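Local structure of Protease/Reverse transcriptase/ribonuclease H (7KSF) at residues Thr605-Ala617 against Asn627-Ala641. The protein joins an aspartic protease, a reverse transcriptase and a ribonuclease H in one chain, probably copying the foamy-virus genome and processing viral polyproteins. The protein carries 1 engineered substitution. Residues are numbered along the deposited sequence; the frame is centred on the assembly and turned at random.
Sequences TKSNNAGMGIVHA and NQWSIPLGNHTAQMA
M612 sets CG between its own backbone N and carbonyl carbon (chi1 67°) and then runs extended, which carries the sulfur across L633: SD lies 3.6 Å from L633 CD1. The two side chains cross at about a right angle, while I631 runs alongside M612 in the same direction, its CD1 meeting CE. Long, unbranched methionine suits this place because it can follow both neighbours. Further along, I614 has CG2 anti to its backbone N (chi1 -61° for CG1), and this methyl rests 3.6 Å from W629 CE3; H616 CB approaches the indole edge, 3.9 Å from CZ3.

The backbones run antiparallel, at 151°. M612 and I631 form a hydrogen-bonded pair, M612 N to I631 O at 3.0 Å and I631 N to M612 O at 3.2 Å; I614 and W629 repeat it, although the bond from W629 N is weak and bent. G611 and G613 stand at non-hydrogen-bonded positions opposite P632, which lacks an N-H, and S630; their CA-H groups approach I631 O and W629 O. H636 ND1 donates a hydrogen bond to L633 O. Small A610 CB and A641 CB meet at 4.0 Å.

A641 precedes calcium-binding E642 in helix 638-654, placing the contact beside the RNase H metal site. The hairpin forms one margin of the five-stranded sheet, strand 624-634 outermost and strand 610-618 bonded also to strand 590-597. Helix 638-654 covers M612, I614 and L633, with F648 edge-to-face to W629, while helix 727-744 packs against V615, Q628 and S630 on the opposite face.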
loop_
_atom_site.group_PDB
_atom_site.type_symbol
_atom_site.label_atom_id
_atom_site.label_comp_id
_atom_site.label_asym_id
_atom_site.label_seq_id
_atom_site.Cartn_x
_atom_site.Cartn_y
_atom_site.Cartn_z
ATOM N N THR A 605 23.534 50.765 -13.626
ATOM C CA THR A 605 23.243 49.806 -14.684
ATOM C C THR A 605 22.365 48.668 -14.180
ATOM O O THR A 605 21.367 48.314 -14.823
ATOM C CB THR A 605 24.545 49.259 -15.269
ATOM O OG1 THR A 605 25.379 50.348 -15.679
ATOM C CG2 THR A 605 24.252 48.375 -16.467
ATOM N N LYS A 606 22.719 48.078 -13.035
ATOM C CA LYS A 606 21.899 47.009 -12.475
ATOM C C LYS A 606 20.544 47.534 -12.028
ATOM O O LYS A 606 19.521 46.863 -12.213
ATOM C CB LYS A 606 22.631 46.343 -11.309
ATOM C CG LYS A 606 23.930 45.651 -11.694
ATOM C CD LYS A 606 24.586 45.002 -10.486
ATOM C CE LYS A 606 25.885 44.309 -10.858
ATOM N NZ LYS A 606 26.544 43.693 -9.674
ATOM N N SER A 607 20.518 48.725 -11.415
ATOM C CA SER A 607 19.298 49.413 -11.008
ATOM C C SER A 607 18.517 48.658 -9.933
ATOM O O SER A 607 17.531 49.178 -9.403
ATOM C CB SER A 607 18.397 49.675 -12.222
ATOM O OG SER A 607 17.161 50.240 -11.821
ATOM N N ASN A 608 18.945 47.443 -9.603
ATOM C CA ASN A 608 18.284 46.658 -8.572
ATOM C C ASN A 608 19.296 45.742 -7.898
ATOM O O ASN A 608 20.388 45.494 -8.413
ATOM C CB ASN A 608 17.126 45.836 -9.146
ATOM C CG ASN A 608 15.841 46.626 -9.234
ATOM O OD1 ASN A 608 15.524 47.422 -8.348
ATOM N ND2 ASN A 608 15.086 46.416 -10.308
ATOM N N ASN A 609 18.907 45.246 -6.726
ATOM C CA ASN A 609 19.693 44.292 -5.957
ATOM C C ASN A 609 18.743 43.593 -4.995
ATOM O O ASN A 609 17.824 44.220 -4.469
ATOM C CB ASN A 609 20.836 44.982 -5.199
ATOM C CG ASN A 609 21.676 44.008 -4.398
ATOM O OD1 ASN A 609 22.061 44.287 -3.262
ATOM N ND2 ASN A 609 21.953 42.850 -4.982
ATOM N N ALA A 610 18.962 42.296 -4.774
ATOM C CA ALA A 610 18.037 41.484 -3.999
ATOM C C ALA A 610 18.780 40.681 -2.943
ATOM O O ALA A 610 19.990 40.460 -3.029
ATOM C CB ALA A 610 17.230 40.533 -4.895
ATOM N N GLY A 611 18.026 40.239 -1.938
ATOM C CA GLY A 611 18.552 39.419 -0.866
ATOM C C GLY A 611 17.454 38.694 -0.114
ATOM O O GLY A 611 16.520 39.324 0.392
ATOM N N MET A 612 17.555 37.371 -0.036
ATOM C CA MET A 612 16.548 36.534 0.597
ATOM C C MET A 612 17.093 35.941 1.890
ATOM O O MET A 612 18.300 35.930 2.141
ATOM C CB MET A 612 16.095 35.420 -0.354
ATOM C CG MET A 612 17.169 34.392 -0.669
ATOM S SD MET A 612 16.663 33.253 -1.971
ATOM C CE MET A 612 17.996 32.061 -1.934
ATOM N N GLY A 613 16.178 35.449 2.721
ATOM C CA GLY A 613 16.555 34.871 3.995
ATOM C C GLY A 613 15.761 33.625 4.327
ATOM O O GLY A 613 14.548 33.583 4.106
ATOM N N ILE A 614 16.431 32.603 4.855
ATOM C CA ILE A 614 15.807 31.321 5.156
ATOM C C ILE A 614 16.208 30.906 6.564
ATOM O O ILE A 614 17.378 31.024 6.947
ATOM C CB ILE A 614 16.205 30.232 4.134
ATOM C CG1 ILE A 614 15.754 30.619 2.718
ATOM C CG2 ILE A 614 15.620 28.886 4.524
ATOM C CD1 ILE A 614 16.797 31.371 1.909
ATOM N N VAL A 615 15.234 30.422 7.338
ATOM C CA VAL A 615 15.452 29.986 8.713
ATOM C C VAL A 615 14.809 28.619 8.894
ATOM O O VAL A 615 13.636 28.432 8.551
ATOM C CB VAL A 615 14.877 30.989 9.732
ATOM C CG1 VAL A 615 15.031 30.458 11.147
ATOM C CG2 VAL A 615 15.547 32.345 9.590
ATOM N N HIS A 616 15.571 27.668 9.434
ATOM C CA HIS A 616 15.060 26.342 9.773
ATOM C C HIS A 616 14.817 26.301 11.276
ATOM O O HIS A 616 15.765 26.368 12.065
ATOM C CB HIS A 616 16.031 25.245 9.340
ATOM C CG HIS A 616 15.459 23.862 9.423
ATOM N ND1 HIS A 616 15.751 22.881 8.498
ATOM C CD2 HIS A 616 14.614 23.297 10.316
ATOM C CE1 HIS A 616 15.109 21.771 8.821
ATOM N NE2 HIS A 616 14.411 21.997 9.918
ATOM N N ALA A 617 13.551 26.186 11.670
ATOM C CA ALA A 617 13.157 26.179 13.070
ATOM C C ALA A 617 12.404 24.900 13.398
ATOM O O ALA A 617 11.626 24.397 12.582
ATOM C CB ALA A 617 12.289 27.394 13.405
ATOM N N ASN A 627 19.656 26.063 11.406
ATOM C CA ASN A 627 20.612 26.828 10.616
ATOM C C ASN A 627 19.949 28.093 10.091
ATOM O O ASN A 627 18.722 28.200 10.033
ATOM C CB ASN A 627 21.173 26.007 9.446
ATOM C CG ASN A 627 22.165 24.952 9.890
ATOM O OD1 ASN A 627 23.024 25.207 10.731
ATOM N ND2 ASN A 627 22.046 23.757 9.324
ATOM N N GLN A 628 20.789 29.049 9.705
ATOM C CA GLN A 628 20.354 30.304 9.118
ATOM C C GLN A 628 20.996 30.472 7.748
ATOM O O GLN A 628 22.027 29.864 7.446
ATOM C CB GLN A 628 20.714 31.493 10.018
ATOM C CG GLN A 628 20.174 31.384 11.433
ATOM C CD GLN A 628 20.504 32.598 12.277
ATOM O OE1 GLN A 628 20.915 33.636 11.760
ATOM N NE2 GLN A 628 20.325 32.470 13.586
ATOM N N TRP A 629 20.373 31.303 6.912
ATOM C CA TRP A 629 20.866 31.536 5.562
ATOM C C TRP A 629 20.558 32.967 5.150
ATOM O O TRP A 629 19.448 33.460 5.371
ATOM C CB TRP A 629 20.250 30.549 4.563
ATOM C CG TRP A 629 20.699 29.125 4.754
ATOM C CD1 TRP A 629 21.857 28.565 4.298
ATOM C CD2 TRP A 629 19.996 28.086 5.446
ATOM N NE1 TRP A 629 21.920 27.243 4.663
ATOM C CE2 TRP A 629 20.789 26.923 5.370
ATOM C CE3 TRP A 629 18.773 28.022 6.122
ATOM C CZ2 TRP A 629 20.400 25.712 5.943
ATOM C CZ3 TRP A 629 18.391 26.820 6.693
ATOM C CH2 TRP A 629 19.200 25.682 6.598
ATOM N N SER A 630 21.546 33.625 4.537
ATOM C CA SER A 630 21.430 35.012 4.089
ATOM C C SER A 630 22.159 35.135 2.757
ATOM O O SER A 630 23.391 35.109 2.722
ATOM C CB SER A 630 22.017 35.974 5.123
ATOM O OG SER A 630 22.217 37.262 4.563
ATOM N N ILE A 631 21.406 35.282 1.669
ATOM C CA ILE A 631 21.993 35.209 0.332
ATOM C C ILE A 631 21.624 36.432 -0.501
ATOM O O ILE A 631 20.440 36.793 -0.575
ATOM C CB ILE A 631 21.554 33.922 -0.383
ATOM C CG1 ILE A 631 21.900 32.693 0.459
ATOM C CG2 ILE A 631 22.196 33.836 -1.757
ATOM C CD1 ILE A 631 21.464 31.388 -0.161
ATOM N N PRO A 632 22.589 37.096 -1.141
ATOM C CA PRO A 632 22.245 38.141 -2.115
ATOM C C PRO A 632 21.959 37.544 -3.487
ATOM O O PRO A 632 22.614 36.592 -3.925
ATOM C CB PRO A 632 23.500 39.020 -2.142
ATOM C CG PRO A 632 24.598 38.087 -1.831
ATOM C CD PRO A 632 24.037 37.049 -0.882
ATOM N N LEU A 633 20.979 38.131 -4.174
ATOM C CA LEU A 633 20.467 37.581 -5.422
ATOM C C LEU A 633 20.692 38.498 -6.620
ATOM O O LEU A 633 20.233 38.178 -7.720
ATOM C CB LEU A 633 18.974 37.263 -5.279
ATOM C CG LEU A 633 18.566 36.171 -4.286
ATOM C CD1 LEU A 633 17.059 36.151 -4.084
ATOM C CD2 LEU A 633 19.051 34.803 -4.745
ATOM N N GLY A 634 21.384 39.618 -6.441
ATOM C CA GLY A 634 21.595 40.505 -7.569
ATOM C C GLY A 634 20.329 41.275 -7.926
ATOM O O GLY A 634 19.376 41.359 -7.152
ATOM N N ASN A 635 20.332 41.836 -9.134
ATOM C CA ASN A 635 19.231 42.683 -9.595
ATOM C C ASN A 635 18.016 41.814 -9.900
ATOM O O ASN A 635 17.940 41.172 -10.948
ATOM C CB ASN A 635 19.658 43.495 -10.813
ATOM C CG ASN A 635 20.288 42.643 -11.896
ATOM O OD1 ASN A 635 21.494 42.396 -11.886
ATOM N ND2 ASN A 635 19.470 42.186 -12.839
ATOM N N HIS A 636 17.054 41.802 -8.978
ATOM C CA HIS A 636 15.823 41.043 -9.143
ATOM C C HIS A 636 14.711 41.741 -8.369
ATOM O O HIS A 636 14.925 42.767 -7.715
ATOM C CB HIS A 636 16.003 39.591 -8.689
ATOM C CG HIS A 636 16.660 38.709 -9.705
ATOM N ND1 HIS A 636 17.814 38.000 -9.441
ATOM C CD2 HIS A 636 16.322 38.409 -10.981
ATOM C CE1 HIS A 636 18.160 37.309 -10.511
ATOM N NE2 HIS A 636 17.269 37.539 -11.461
ATOM N N THR A 637 13.509 41.173 -8.447
ATOM C CA THR A 637 12.347 41.724 -7.765
ATOM C C THR A 637 12.408 41.414 -6.274
ATOM O O THR A 637 12.901 40.358 -5.866
ATOM C CB THR A 637 11.059 41.156 -8.371
ATOM O OG1 THR A 637 11.061 41.364 -9.788
ATOM C CG2 THR A 637 9.828 41.818 -7.775
ATOM N N ALA A 638 11.920 42.352 -5.454
ATOM C CA ALA A 638 11.793 42.087 -4.026
ATOM C C ALA A 638 10.903 40.879 -3.777
ATOM O O ALA A 638 11.171 40.070 -2.881
ATOM C CB ALA A 638 11.244 43.315 -3.303
ATOM N N GLN A 639 9.835 40.740 -4.563
ATOM C CA GLN A 639 9.003 39.550 -4.464
ATOM C C GLN A 639 9.721 38.336 -5.040
ATOM O O GLN A 639 9.535 37.222 -4.541
ATOM C CB GLN A 639 7.667 39.793 -5.166
ATOM C CG GLN A 639 7.154 41.234 -5.059
ATOM C CD GLN A 639 6.645 41.612 -3.668
ATOM O OE1 GLN A 639 7.231 41.247 -2.648
ATOM N NE2 GLN A 639 5.544 42.355 -3.628
ATOM N N MET A 640 10.546 38.531 -6.073
ATOM C CA MET A 640 11.399 37.444 -6.547
ATOM C C MET A 640 12.334 36.978 -5.440
ATOM O O MET A 640 12.544 35.773 -5.256
ATOM C CB MET A 640 12.200 37.896 -7.772
ATOM C CG MET A 640 12.503 36.798 -8.784
ATOM S SD MET A 640 13.530 35.459 -8.154
ATOM C CE MET A 640 14.958 36.366 -7.563
ATOM N N ALA A 641 12.906 37.923 -4.689
ATOM C CA ALA A 641 13.670 37.557 -3.502
ATOM C C ALA A 641 12.798 36.804 -2.503
ATOM O O ALA A 641 13.279 35.905 -1.802
ATOM C CB ALA A 641 14.276 38.804 -2.862
#